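Local coordinates for protein CDP-glucose-4,6-dehydratase (Yersinia pseudotuberculosis, PDB 1RKX) that catalyses the NAD-dependent conversion of CDP-D-glucose to CDP-4-dehydro-6-deoxy-D-glucose, as an extended short-chain dehydrogenase/reductase built on a Rossmann fold, at residues L27-Q30 with T31-A34; K71-E74 with S75-F79; V272-I275 with V276-M279; C307-A310 with K311-G315; E349-N352 with Y353-T356. All coordinates share one frame; numbering follows the deposited sequence.

Contact 1: L27-Q30 with T31-A34; sequences LWLQ and TMGA
Trp28 O takes two donors at the C-terminal end of helix 20-31, where a Schellman motif turns the chain toward the Rossmann strand 35-40. Thr31 OG1 donates to Trp28 O at 2.7 Å and Met32 N donates to the same oxygen at 3.2 Å, both arriving from one face of its carbonyl plane. With chi1 at 69°, OG1 of Thr31 is held between its own N and carbonyl carbon and swings back onto the preceding turn, while CG2 lies against Leu27 O. The motif itself is closed by Ala34 N reaching Leu29 O at 3.1 Å and Gly33 N reaching Gln30 O at 2.9 Å; Gly33, with phi at 83°, is its C-prime residue. Ala34 CB then rests 4.2 Å from Leu29 CB, and a water donates to both Gln30 O and Ala34 O, bridging the turn. Met32 folds back obliquely beside the indole of Trp28 in a Met-aromatic contact, its SD 4.5 Å from the centroid of the five-membered ring. Helix 342-355 and helix 236-251 pack against the same indole, and Trp7 touches Met32. The bend at chi3 of Met32 (-69°) brings its CE to 3.6 Å from Trp28 CD1.

Contact 2: K71-E74 with S75-F79; sequences KLLE and SIREF
Glu74 and Arg77 lie side by side and point the same way, forming an i to i+3 salt bridge on the outer side of helix 69-79, one of the helices flanking the parallel sheet of the Rossmann fold. Their planar ends are far from coplanar: carboxylate and guanidinium stand 76° apart, so the two groups meet through one atom from each instead of as a two-pronged pair. Glu74 OE2 lies 2.6 Å from Arg77 NH1, whereas Glu74 OE1 remains 3.7 Å from that nitrogen. Bends in both chains bring the charges together, at chi2 of Glu74 (-57°) and at chi3 of Arg77 (-64°). The guanidinium also passes across Leu73, whose CG lies over one of its faces and whose CD2 comes 3.7 Å from Arg77 NH2. Arg77 thus has a carboxylate on one branch and a leucine against the other. Beneath, the helix turns inward with Leu72 and Ile76, set at a slant to each other and packed toward Tyr113 and Ala117 of helix 100-121; Leu72 also approaches Ile66, an NAD-binding residue. Ser75 points its OG to Glu62, and Lys71 sends its amine to the carbonyl of Ile63. The backbone keeps the regular i to i+4 pattern, with Arg77 N on Leu73 O at 2.8 Å and Glu78 N on Glu74 O at 2.8 Å. On the inward side, Leu72 CD1 touches Ile76 CD1 at 3.8 Å.

Contact 3: V272-I275 with V276-M279; sequences VKNI and VEQM
Lys273 reaches Glu277 by curling its end: the chain leaves with CG opposite the backbone N and then bends twice, at chi3 (69°) and chi4 (64°), while Glu277 stays extended beyond CG after its first torsion of -66° has set that atom beside its own N. The hooked amine meets a straight acid one helical turn on, and Lys273 NZ donates to Glu277 OE1 at 2.8 Å in a salt bridge. The amine stands above the carboxylate plane, and only OE1 is used closely; Glu277 OE2 lies 3.9 Å from Lys273 NZ. The aliphatic part of the lysine shares in the contact, its CG lying 3.6 Å from Glu277 OE1. Both side chains also rest on Trp289 of the short strand 289-290. Beside this pair, the amide planes of Asn274 and Gln278 are turned well away from parallel. Inward, Ile275 and Met279 run alongside one another in the same direction, and Ile275 CG2 touches Met279 SD at 4.1 Å. Met279 packs among Ile211, Leu212 and Phe215 of helix 207-216 and Leu326 and Val330 of helix 322-338, while Val276 faces Ile223 and Ile211. Val276 N binds Val272 O at 2.9 Å and Met279 N binds Ile275 O at 2.9 Å, continuing the regular backbone bonding. The pattern is that of an amphipathic helix, with an i to i+4 ion pair on its polar side and apolar residues on the other, here at the start of helix 272-283.

Contact 4: C307-A310 with K311-G315; sequences CSKA and KMQLG
Cys307 occupies the N-cap position of helix 308-314, and its carbonyl opens the bonding: Lys311 N donates to Cys307 O at 3.2 Å. Ser308 follows, its O taking Met312 N at 2.9 Å, and CG of Met312 settles against that same oxygen; the hydroxyl of Ser308 turns to Asp306 and to Lys304 of the second subunit. Lys309 O accepts Gln313 N at 2.8 Å, and the two side chains run at an angle to each other, with Gln313 NE2 3.6 Å from Lys309 CG. Because Lys309 is extended throughout, with chi1 at -171°, its amine travels past this amide to Glu258 and makes a cation-pi contact with Trp260. Ala310 is the last of the four. Leu314 N binds Ala310 O at 3.0 Å from above the carbonyl plane, less straight than the earlier bonds, as the helix widens into a pi-type turn before Gly315 takes positive phi. Leu314 CD1 lies 4.3 Å from Ala310 CB. Met312 packs on Tyr302 of the second subunit. Within the chain, Ala310 and Leu314 both face Phe262, and Leu314 also meets Leu244 and Leu245 of helix 236-251 and Trp260 of strand 259-261.

Contact 5: E349-N352 with Y353-T356; sequences EINN and YMNT
Successive turns meet at the C-terminal end of helix 342-355, the last helix of the chain, which lies against the Rossmann helix 20-31. The turns are joined by i to i+4 backbone bonds, among them Met354 N to Ile350 O at 3.0 Å and Asn355 N to Asn351 O at 2.9 Å. At the helix end a side chain joins in: the hydroxyl of Thr356 donates to the carbonyl of the residue four before it, with Thr356 OG1 2.7 Å from Asn352 O. The first torsion of Thr356, -64°, places OG1 beside its own backbone N, facing the preceding turn. The same hydroxyl also bonds Trp320, whose ring meets Tyr353 edge-to-face. Tyr353 stretches away from this turn, and its OH bonds both Glu237 and Ser240 of helix 236-251. On the side toward helix 20-31, Met354 bends at chi3 (-82°), and its CE lies 4.2 Å from Ile350 CG2; both residues pack on Trp28. The side-chain amides of Asn352 and Asn355, on the more open side, are joined through a water. It accepts from each amide, 2.8 Å from Asn352 ND2 and 2.9 Å from Asn355 ND2.

Overall arrangement
From the N terminus, contact 1 ends the helix that follows the first Rossmann strand, and contact 2 lies on helix 69-79 beyond it, about 7 Å away at the nearest atoms. Contact 3 belongs to a distant part of the chain, on the opposite side of its centre from contact 2, and contact 4 lies beside strand 259-261 at the boundary with the second subunit. Each contact joins neighbouring turns and closes no longer loop, and all follow in series without nesting or crossing. Contacts 1 and 5 are the pair that touch: Trp28 packs on Ile350, Tyr353 and Met354, joining the C-terminal helix to the nucleotide-binding fold.

Contact 1: L27-Q30 with T31-A34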
loop_
_atom_site.group_PDB
_atom_site.type_symbol
_atom_site.label_atom_id
_atom_site.label_comp_id
_atom_site.label_asym_id
_atom_site.label_seq_id
_atom_site.Cartn_x
_atom_site.Cartn_y
_atom_site.Cartn_z
ATOM N N LEU C 27 4.163 30.843 26.203
ATOM C CA LEU C 27 5.241 31.778 26.521
ATOM C C LEU C 27 5.848 32.326 25.234
ATOM O O LEU C 27 6.139 33.521 25.130
ATOM C CB LEU C 27 6.337 31.088 27.330
ATOM C CG LEU C 27 6.060 30.789 28.802
ATOM C CD1 LEU C 27 7.193 29.937 29.377
ATOM C CD2 LEU C 27 5.921 32.106 29.566
ATOM N N TRP C 28 6.035 31.446 24.251
ATOM C CA TRP C 28 6.613 31.836 22.968
ATOM C C TRP C 28 5.721 32.866 22.282
ATOM O O TRP C 28 6.195 33.905 21.819
ATOM C CB TRP C 28 6.775 30.610 22.063
ATOM C CG TRP C 28 7.760 30.802 20.929
ATOM C CD1 TRP C 28 8.140 31.986 20.353
ATOM C CD2 TRP C 28 8.467 29.771 20.225
ATOM N NE1 TRP C 28 9.039 31.753 19.337
ATOM C CE2 TRP C 28 9.258 30.403 19.237
ATOM C CE3 TRP C 28 8.508 28.375 20.333
ATOM C CZ2 TRP C 28 10.083 29.683 18.360
ATOM C CZ3 TRP C 28 9.331 27.656 19.457
ATOM C CH2 TRP C 28 10.107 28.318 18.485
ATOM N N LEU C 29 4.425 32.572 22.225
ATOM C CA LEU C 29 3.452 33.469 21.609
ATOM C C LEU C 29 3.451 34.819 22.329
ATOM O O LEU C 29 3.417 35.871 21.688
ATOM C CB LEU C 29 2.050 32.845 21.668
ATOM C CG LEU C 29 1.823 31.630 20.759
ATOM C CD1 LEU C 29 0.519 30.922 21.126
ATOM C CD2 LEU C 29 1.794 32.094 19.305
ATOM N N GLN C 30 3.487 34.785 23.659
ATOM C CA GLN C 30 3.506 36.019 24.444
ATOM C C GLN C 30 4.719 36.878 24.090
ATOM O O GLN C 30 4.587 38.083 23.863
ATOM C CB GLN C 30 3.518 35.707 25.940
ATOM C CG GLN C 30 2.252 35.025 26.443
ATOM C CD GLN C 30 2.348 34.596 27.893
ATOM O OE1 GLN C 30 1.624 33.695 28.335
ATOM N NE2 GLN C 30 3.233 35.238 28.647
ATOM N N THR C 31 5.900 36.263 24.033
ATOM C CA THR C 31 7.112 37.013 23.714
ATOM C C THR C 31 7.060 37.653 22.333
ATOM O O THR C 31 7.724 38.660 22.096
ATOM C CB THR C 31 8.379 36.133 23.793
ATOM O OG1 THR C 31 8.377 35.179 22.729
ATOM C CG2 THR C 31 8.431 35.404 25.115
ATOM N N MET C 32 6.275 37.083 21.424
ATOM C CA MET C 32 6.172 37.636 20.080
ATOM C C MET C 32 5.050 38.664 19.947
ATOM O O MET C 32 4.733 39.106 18.846
ATOM C CB MET C 32 6.001 36.514 19.051
ATOM C CG MET C 32 7.214 35.592 18.969
ATOM S SD MET C 32 7.212 34.500 17.536
ATOM C CE MET C 32 5.840 33.395 17.962
ATOM N N GLY C 33 4.456 39.037 21.078
ATOM C CA GLY C 33 3.404 40.042 21.075
ATOM C C GLY C 33 1.988 39.612 20.747
ATOM O O GLY C 33 1.132 40.455 20.483
ATOM N N ALA C 34 1.720 38.312 20.758
ATOM C CA ALA C 34 0.374 37.849 20.450
ATOM C C ALA C 34 -0.550 38.047 21.647
ATOM O O ALA C 34 -0.096 38.147 22.785
ATOM C CB ALA C 34 0.403 36.371 20.049
HETATM O O HOH W 1 2.136 39.374 24.535
#

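Contact 2: K71-E74 with S75-F79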
loop_
_atom_site.group_PDB
_atom_site.type_symbol
_atom_site.label_atom_id
_atom_site.label_comp_id
_atom_site.label_asym_id
_atom_site.label_seq_id
_atom_site.Cartn_x
_atom_site.Cartn_y
_atom_site.Cartn_z
ATOM N N LYS C 71 -19.297 25.339 27.480
ATOM C CA LYS C 71 -18.318 26.196 28.138
ATOM C C LYS C 71 -17.148 26.484 27.199
ATOM O O LYS C 71 -16.574 27.567 27.233
ATOM C CB LYS C 71 -17.806 25.542 29.421
ATOM C CG LYS C 71 -16.801 26.400 30.174
ATOM C CD LYS C 71 -16.357 25.735 31.463
ATOM C CE LYS C 71 -15.326 26.589 32.172
ATOM N NZ LYS C 71 -14.875 25.973 33.446
ATOM N N LEU C 72 -16.796 25.507 26.363
ATOM C CA LEU C 72 -15.702 25.682 25.410
ATOM C C LEU C 72 -16.147 26.619 24.286
ATOM O O LEU C 72 -15.385 27.482 23.847
ATOM C CB LEU C 72 -15.276 24.329 24.833
ATOM C CG LEU C 72 -14.197 24.353 23.745
ATOM C CD1 LEU C 72 -12.958 25.101 24.230
ATOM C CD2 LEU C 72 -13.843 22.917 23.367
ATOM N N LEU C 73 -17.383 26.439 23.823
ATOM C CA LEU C 73 -17.939 27.280 22.766
ATOM C C LEU C 73 -17.946 28.739 23.220
ATOM O O LEU C 73 -17.536 29.636 22.478
ATOM C CB LEU C 73 -19.366 26.830 22.444
ATOM C CG LEU C 73 -20.277 27.755 21.627
ATOM C CD1 LEU C 73 -19.755 27.887 20.199
ATOM C CD2 LEU C 73 -21.699 27.184 21.637
ATOM N N GLU C 74 -18.414 28.969 24.444
ATOM C CA GLU C 74 -18.479 30.316 25.000
ATOM C C GLU C 74 -17.094 30.930 25.170
ATOM O O GLU C 74 -16.890 32.102 24.851
ATOM C CB GLU C 74 -19.197 30.305 26.352
ATOM C CG GLU C 74 -20.680 30.000 26.265
ATOM C CD GLU C 74 -21.422 30.973 25.370
ATOM O OE1 GLU C 74 -21.314 32.198 25.598
ATOM O OE2 GLU C 74 -22.114 30.513 24.438
ATOM N N SER C 75 -16.154 30.141 25.680
ATOM C CA SER C 75 -14.791 30.619 25.891
ATOM C C SER C 75 -14.181 31.084 24.570
ATOM O O SER C 75 -13.449 32.077 24.523
ATOM C CB SER C 75 -13.929 29.510 26.501
ATOM O OG SER C 75 -12.599 29.953 26.727
ATOM N N ILE C 76 -14.492 30.367 23.498
ATOM C CA ILE C 76 -13.978 30.707 22.181
ATOM C C ILE C 76 -14.730 31.893 21.570
ATOM O O ILE C 76 -14.113 32.820 21.039
ATOM C CB ILE C 76 -14.063 29.489 21.230
ATOM C CG1 ILE C 76 -13.123 28.384 21.735
ATOM C CG2 ILE C 76 -13.701 29.907 19.808
ATOM C CD1 ILE C 76 -13.229 27.063 20.985
ATOM N N ARG C 77 -16.057 31.862 21.646
ATOM C CA ARG C 77 -16.881 32.942 21.100
ATOM C C ARG C 77 -16.559 34.275 21.762
ATOM O O ARG C 77 -16.537 35.315 21.110
ATOM C CB ARG C 77 -18.365 32.639 21.306
ATOM C CG ARG C 77 -19.284 33.792 20.920
ATOM C CD ARG C 77 -20.708 33.488 21.332
ATOM N NE ARG C 77 -21.233 32.334 20.615
ATOM C CZ ARG C 77 -22.208 31.554 21.067
ATOM N NH1 ARG C 77 -22.765 31.799 22.245
ATOM N NH2 ARG C 77 -22.627 30.530 20.340
ATOM N N GLU C 78 -16.333 34.234 23.068
ATOM C CA GLU C 78 -15.997 35.426 23.835
ATOM C C GLU C 78 -14.680 36.028 23.351
ATOM O O GLU C 78 -14.537 37.246 23.265
ATOM C CB GLU C 78 -15.890 35.060 25.322
ATOM C CG GLU C 78 -15.504 36.198 26.269
ATOM C CD GLU C 78 -14.040 36.602 26.169
ATOM O OE1 GLU C 78 -13.160 35.717 26.251
ATOM O OE2 GLU C 78 -13.768 37.811 26.020
ATOM N N PHE C 79 -13.729 35.163 23.016
ATOM C CA PHE C 79 -12.407 35.593 22.579
ATOM C C PHE C 79 -12.248 35.960 21.098
ATOM O O PHE C 79 -11.434 36.824 20.766
ATOM C CB PHE C 79 -11.385 34.515 22.953
ATOM C CG PHE C 79 -9.958 34.915 22.704
ATOM C CD1 PHE C 79 -9.397 35.989 23.385
ATOM C CD2 PHE C 79 -9.174 34.217 21.790
ATOM C CE1 PHE C 79 -8.071 36.365 23.161
ATOM C CE2 PHE C 79 -7.846 34.584 21.558
ATOM C CZ PHE C 79 -7.295 35.659 22.246
#

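Contact 3: V272-I275 with V276-M279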
loop_
_atom_site.group_PDB
_atom_site.type_symbol
_atom_site.label_atom_id
_atom_site.label_comp_id
_atom_site.label_asym_id
_atom_site.label_seq_id
_atom_site.Cartn_x
_atom_site.Cartn_y
_atom_site.Cartn_z
ATOM N N VAL C 272 19.558 5.444 25.394
ATOM C CA VAL C 272 19.437 6.072 26.703
ATOM C C VAL C 272 20.722 6.116 27.523
ATOM O O VAL C 272 20.995 7.114 28.190
ATOM C CB VAL C 272 18.334 5.402 27.553
ATOM C CG1 VAL C 272 17.022 5.417 26.800
ATOM C CG2 VAL C 272 18.731 3.993 27.907
ATOM N N LYS C 273 21.512 5.047 27.485
ATOM C CA LYS C 273 22.755 5.027 28.247
ATOM C C LYS C 273 23.592 6.251 27.893
ATOM O O LYS C 273 24.123 6.930 28.773
ATOM C CB LYS C 273 23.556 3.753 27.955
ATOM C CG LYS C 273 24.765 3.572 28.868
ATOM C CD LYS C 273 25.504 2.267 28.597
ATOM C CE LYS C 273 26.199 2.278 27.244
ATOM N NZ LYS C 273 27.275 3.305 27.175
ATOM N N ASN C 274 23.697 6.534 26.599
ATOM C CA ASN C 274 24.466 7.679 26.130
ATOM C C ASN C 274 23.857 8.971 26.663
ATOM O O ASN C 274 24.573 9.869 27.103
ATOM C CB ASN C 274 24.486 7.712 24.601
ATOM C CG ASN C 274 25.408 8.786 24.050
ATOM O OD1 ASN C 274 25.520 8.960 22.836
ATOM N ND2 ASN C 274 26.076 9.511 24.941
ATOM N N ILE C 275 22.532 9.059 26.617
ATOM C CA ILE C 275 21.820 10.232 27.108
ATOM C C ILE C 275 22.185 10.502 28.567
ATOM O O ILE C 275 22.581 11.615 28.923
ATOM C CB ILE C 275 20.298 10.029 27.003
ATOM C CG1 ILE C 275 19.873 10.089 25.531
ATOM C CG2 ILE C 275 19.570 11.077 27.832
ATOM C CD1 ILE C 275 18.414 9.742 25.305
ATOM N N VAL C 276 22.047 9.478 29.404
ATOM C CA VAL C 276 22.361 9.597 30.822
ATOM C C VAL C 276 23.801 10.049 31.012
ATOM O O VAL C 276 24.082 10.928 31.825
ATOM C CB VAL C 276 22.165 8.250 31.552
ATOM C CG1 VAL C 276 22.580 8.380 33.004
ATOM C CG2 VAL C 276 20.710 7.820 31.461
ATOM N N GLU C 277 24.711 9.443 30.258
ATOM C CA GLU C 277 26.122 9.786 30.345
ATOM C C GLU C 277 26.361 11.253 30.014
ATOM O O GLU C 277 27.114 11.936 30.704
ATOM C CB GLU C 277 26.940 8.902 29.399
ATOM C CG GLU C 277 26.952 7.430 29.786
ATOM C CD GLU C 277 27.706 6.568 28.792
ATOM O OE1 GLU C 277 27.859 5.355 29.050
ATOM O OE2 GLU C 277 28.142 7.101 27.749
ATOM N N GLN C 278 25.716 11.739 28.959
ATOM C CA GLN C 278 25.873 13.129 28.554
ATOM C C GLN C 278 25.319 14.068 29.616
ATOM O O GLN C 278 25.907 15.113 29.902
ATOM C CB GLN C 278 25.157 13.389 27.231
ATOM C CG GLN C 278 25.615 12.506 26.086
ATOM C CD GLN C 278 24.937 12.861 24.773
ATOM O OE1 GLN C 278 24.982 12.092 23.812
ATOM N NE2 GLN C 278 24.312 14.033 24.726
ATOM N N MET C 279 24.183 13.699 30.199
ATOM C CA MET C 279 23.569 14.530 31.227
ATOM C C MET C 279 24.400 14.526 32.504
ATOM O O MET C 279 24.447 15.524 33.223
ATOM C CB MET C 279 22.145 14.055 31.515
ATOM C CG MET C 279 21.175 14.364 30.389
ATOM S SD MET C 279 19.483 13.905 30.776
ATOM C CE MET C 279 18.989 15.270 31.858
#

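Contact 4: C307-A310 with K311-G315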
loop_
_atom_site.group_PDB
_atom_site.type_symbol
_atom_site.label_atom_id
_atom_site.label_comp_id
_atom_site.label_asym_id
_atom_site.label_seq_id
_atom_site.Cartn_x
_atom_site.Cartn_y
_atom_site.Cartn_z
ATOM N N CYS C 307 9.847 13.201 8.131
ATOM C CA CYS C 307 9.449 14.606 8.094
ATOM C C CYS C 307 9.862 15.331 6.819
ATOM O O CYS C 307 10.167 16.525 6.850
ATOM C CB CYS C 307 10.024 15.335 9.315
ATOM S SG CYS C 307 9.481 14.626 10.882
ATOM N N SER C 308 9.862 14.607 5.707
ATOM C CA SER C 308 10.227 15.181 4.413
ATOM C C SER C 308 9.219 16.247 3.978
ATOM O O SER C 308 9.585 17.239 3.354
ATOM C CB SER C 308 10.301 14.085 3.342
ATOM O OG SER C 308 11.302 13.121 3.646
ATOM N N LYS C 309 7.950 16.037 4.313
ATOM C CA LYS C 309 6.893 16.975 3.942
ATOM C C LYS C 309 7.080 18.351 4.589
ATOM O O LYS C 309 7.036 19.374 3.907
ATOM C CB LYS C 309 5.536 16.393 4.332
ATOM C CG LYS C 309 4.338 17.158 3.811
ATOM C CD LYS C 309 3.066 16.486 4.314
ATOM C CE LYS C 309 1.822 17.189 3.859
ATOM N NZ LYS C 309 0.621 16.390 4.252
ATOM N N ALA C 310 7.278 18.372 5.904
ATOM C CA ALA C 310 7.494 19.620 6.634
ATOM C C ALA C 310 8.728 20.342 6.079
ATOM O O ALA C 310 8.731 21.564 5.903
ATOM C CB ALA C 310 7.694 19.326 8.118
ATOM N N LYS C 311 9.781 19.578 5.817
ATOM C CA LYS C 311 11.016 20.148 5.294
ATOM C C LYS C 311 10.826 20.770 3.912
ATOM O O LYS C 311 11.193 21.922 3.687
ATOM C CB LYS C 311 12.100 19.070 5.216
ATOM C CG LYS C 311 13.376 19.541 4.540
ATOM C CD LYS C 311 14.402 18.424 4.424
ATOM C CE LYS C 311 15.653 18.916 3.709
ATOM N NZ LYS C 311 16.749 17.913 3.747
ATOM N N MET C 312 10.242 20.001 3.001
ATOM C CA MET C 312 10.016 20.432 1.625
ATOM C C MET C 312 8.942 21.498 1.423
ATOM O O MET C 312 9.163 22.480 0.718
ATOM C CB MET C 312 9.662 19.221 0.756
ATOM C CG MET C 312 10.711 18.124 0.726
ATOM S SD MET C 312 12.181 18.579 -0.205
ATOM C CE MET C 312 13.314 19.004 1.123
ATOM N N GLN C 313 7.777 21.302 2.030
ATOM C CA GLN C 313 6.675 22.243 1.856
ATOM C C GLN C 313 6.621 23.422 2.820
ATOM O O GLN C 313 6.042 24.455 2.495
ATOM C CB GLN C 313 5.346 21.486 1.896
ATOM C CG GLN C 313 5.111 20.618 0.673
ATOM C CD GLN C 313 3.843 19.800 0.775
ATOM O OE1 GLN C 313 2.782 20.322 1.113
ATOM N NE2 GLN C 313 3.945 18.511 0.473
ATOM N N LEU C 314 7.220 23.281 3.996
ATOM C CA LEU C 314 7.209 24.367 4.972
ATOM C C LEU C 314 8.576 25.009 5.127
ATOM O O LEU C 314 8.696 26.103 5.678
ATOM C CB LEU C 314 6.757 23.860 6.344
ATOM C CG LEU C 314 5.310 23.419 6.558
ATOM C CD1 LEU C 314 5.172 22.867 7.968
ATOM C CD2 LEU C 314 4.371 24.591 6.352
ATOM N N GLY C 315 9.611 24.333 4.643
ATOM C CA GLY C 315 10.950 24.865 4.790
ATOM C C GLY C 315 11.367 24.712 6.238
ATOM O O GLY C 315 12.249 25.420 6.723
#

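Contact 5: E349-N352 with Y353-T356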
loop_
_atom_site.group_PDB
_atom_site.type_symbol
_atom_site.label_atom_id
_atom_site.label_comp_id
_atom_site.label_asym_id
_atom_site.label_seq_id
_atom_site.Cartn_x
_atom_site.Cartn_y
_atom_site.Cartn_z
ATOM N N GLU C 349 15.469 31.263 26.800
ATOM C CA GLU C 349 15.672 29.995 26.114
ATOM C C GLU C 349 15.007 30.058 24.749
ATOM O O GLU C 349 15.564 29.606 23.751
ATOM C CB GLU C 349 15.095 28.836 26.926
ATOM C CG GLU C 349 15.389 27.483 26.315
ATOM C CD GLU C 349 15.983 26.517 27.314
ATOM O OE1 GLU C 349 16.912 26.914 28.048
ATOM O OE2 GLU C 349 15.532 25.354 27.360
ATOM N N ILE C 350 13.808 30.629 24.706
ATOM C CA ILE C 350 13.092 30.766 23.450
ATOM C C ILE C 350 13.892 31.662 22.515
ATOM O O ILE C 350 14.002 31.382 21.321
ATOM C CB ILE C 350 11.690 31.368 23.677
ATOM C CG1 ILE C 350 10.795 30.324 24.358
ATOM C CG2 ILE C 350 11.091 31.827 22.352
ATOM C CD1 ILE C 350 9.490 30.876 24.907
ATOM N N ASN C 351 14.460 32.735 23.058
ATOM C CA ASN C 351 15.260 33.649 22.246
ATOM C C ASN C 351 16.502 32.943 21.707
ATOM O O ASN C 351 16.871 33.120 20.548
ATOM C CB ASN C 351 15.677 34.881 23.057
ATOM C CG ASN C 351 14.508 35.794 23.371
ATOM O OD1 ASN C 351 13.651 36.044 22.520
ATOM N ND2 ASN C 351 14.475 36.312 24.593
ATOM N N ASN C 352 17.147 32.147 22.556
ATOM C CA ASN C 352 18.335 31.409 22.143
ATOM C C ASN C 352 17.986 30.494 20.976
ATOM O O ASN C 352 18.760 30.355 20.031
ATOM C CB ASN C 352 18.875 30.576 23.307
ATOM C CG ASN C 352 19.593 31.418 24.342
ATOM O OD1 ASN C 352 19.828 30.974 25.467
ATOM N ND2 ASN C 352 19.959 32.637 23.962
ATOM N N TYR C 353 16.812 29.871 21.047
ATOM C CA TYR C 353 16.370 28.974 19.987
ATOM C C TYR C 353 16.151 29.747 18.694
ATOM O O TYR C 353 16.665 29.371 17.641
ATOM C CB TYR C 353 15.060 28.284 20.374
ATOM C CG TYR C 353 14.616 27.257 19.362
ATOM C CD1 TYR C 353 15.112 25.955 19.403
ATOM C CD2 TYR C 353 13.732 27.594 18.335
ATOM C CE1 TYR C 353 14.743 25.015 18.445
ATOM C CE2 TYR C 353 13.357 26.662 17.375
ATOM C CZ TYR C 353 13.869 25.374 17.437
ATOM O OH TYR C 353 13.511 24.447 16.488
ATOM N N MET C 354 15.373 30.821 18.767
ATOM C CA MET C 354 15.097 31.610 17.577
ATOM C C MET C 354 16.343 32.199 16.943
ATOM O O MET C 354 16.413 32.322 15.723
ATOM C CB MET C 354 14.108 32.733 17.886
ATOM C CG MET C 354 12.689 32.248 18.121
ATOM S SD MET C 354 11.466 33.484 17.646
ATOM C CE MET C 354 11.455 34.526 19.113
ATOM N N ASN C 355 17.326 32.556 17.767
ATOM C CA ASN C 355 18.566 33.136 17.264
ATOM C C ASN C 355 19.581 32.101 16.786
ATOM O O ASN C 355 20.583 32.459 16.166
ATOM C CB ASN C 355 19.213 34.024 18.331
ATOM C CG ASN C 355 18.388 35.256 18.644
ATOM O OD1 ASN C 355 17.956 35.970 17.741
ATOM N ND2 ASN C 355 18.175 35.517 19.927
ATOM N N THR C 356 19.336 30.827 17.079
ATOM C CA THR C 356 20.253 29.774 16.644
ATOM C C THR C 356 20.270 29.765 15.121
ATOM O O THR C 356 19.271 29.434 14.484
ATOM C CB THR C 356 19.816 28.389 17.158
ATOM O OG1 THR C 356 19.871 28.376 18.590
ATOM C CG2 THR C 356 20.740 27.303 16.619
HETATM O O HOH W 2 19.634 34.792 22.282
#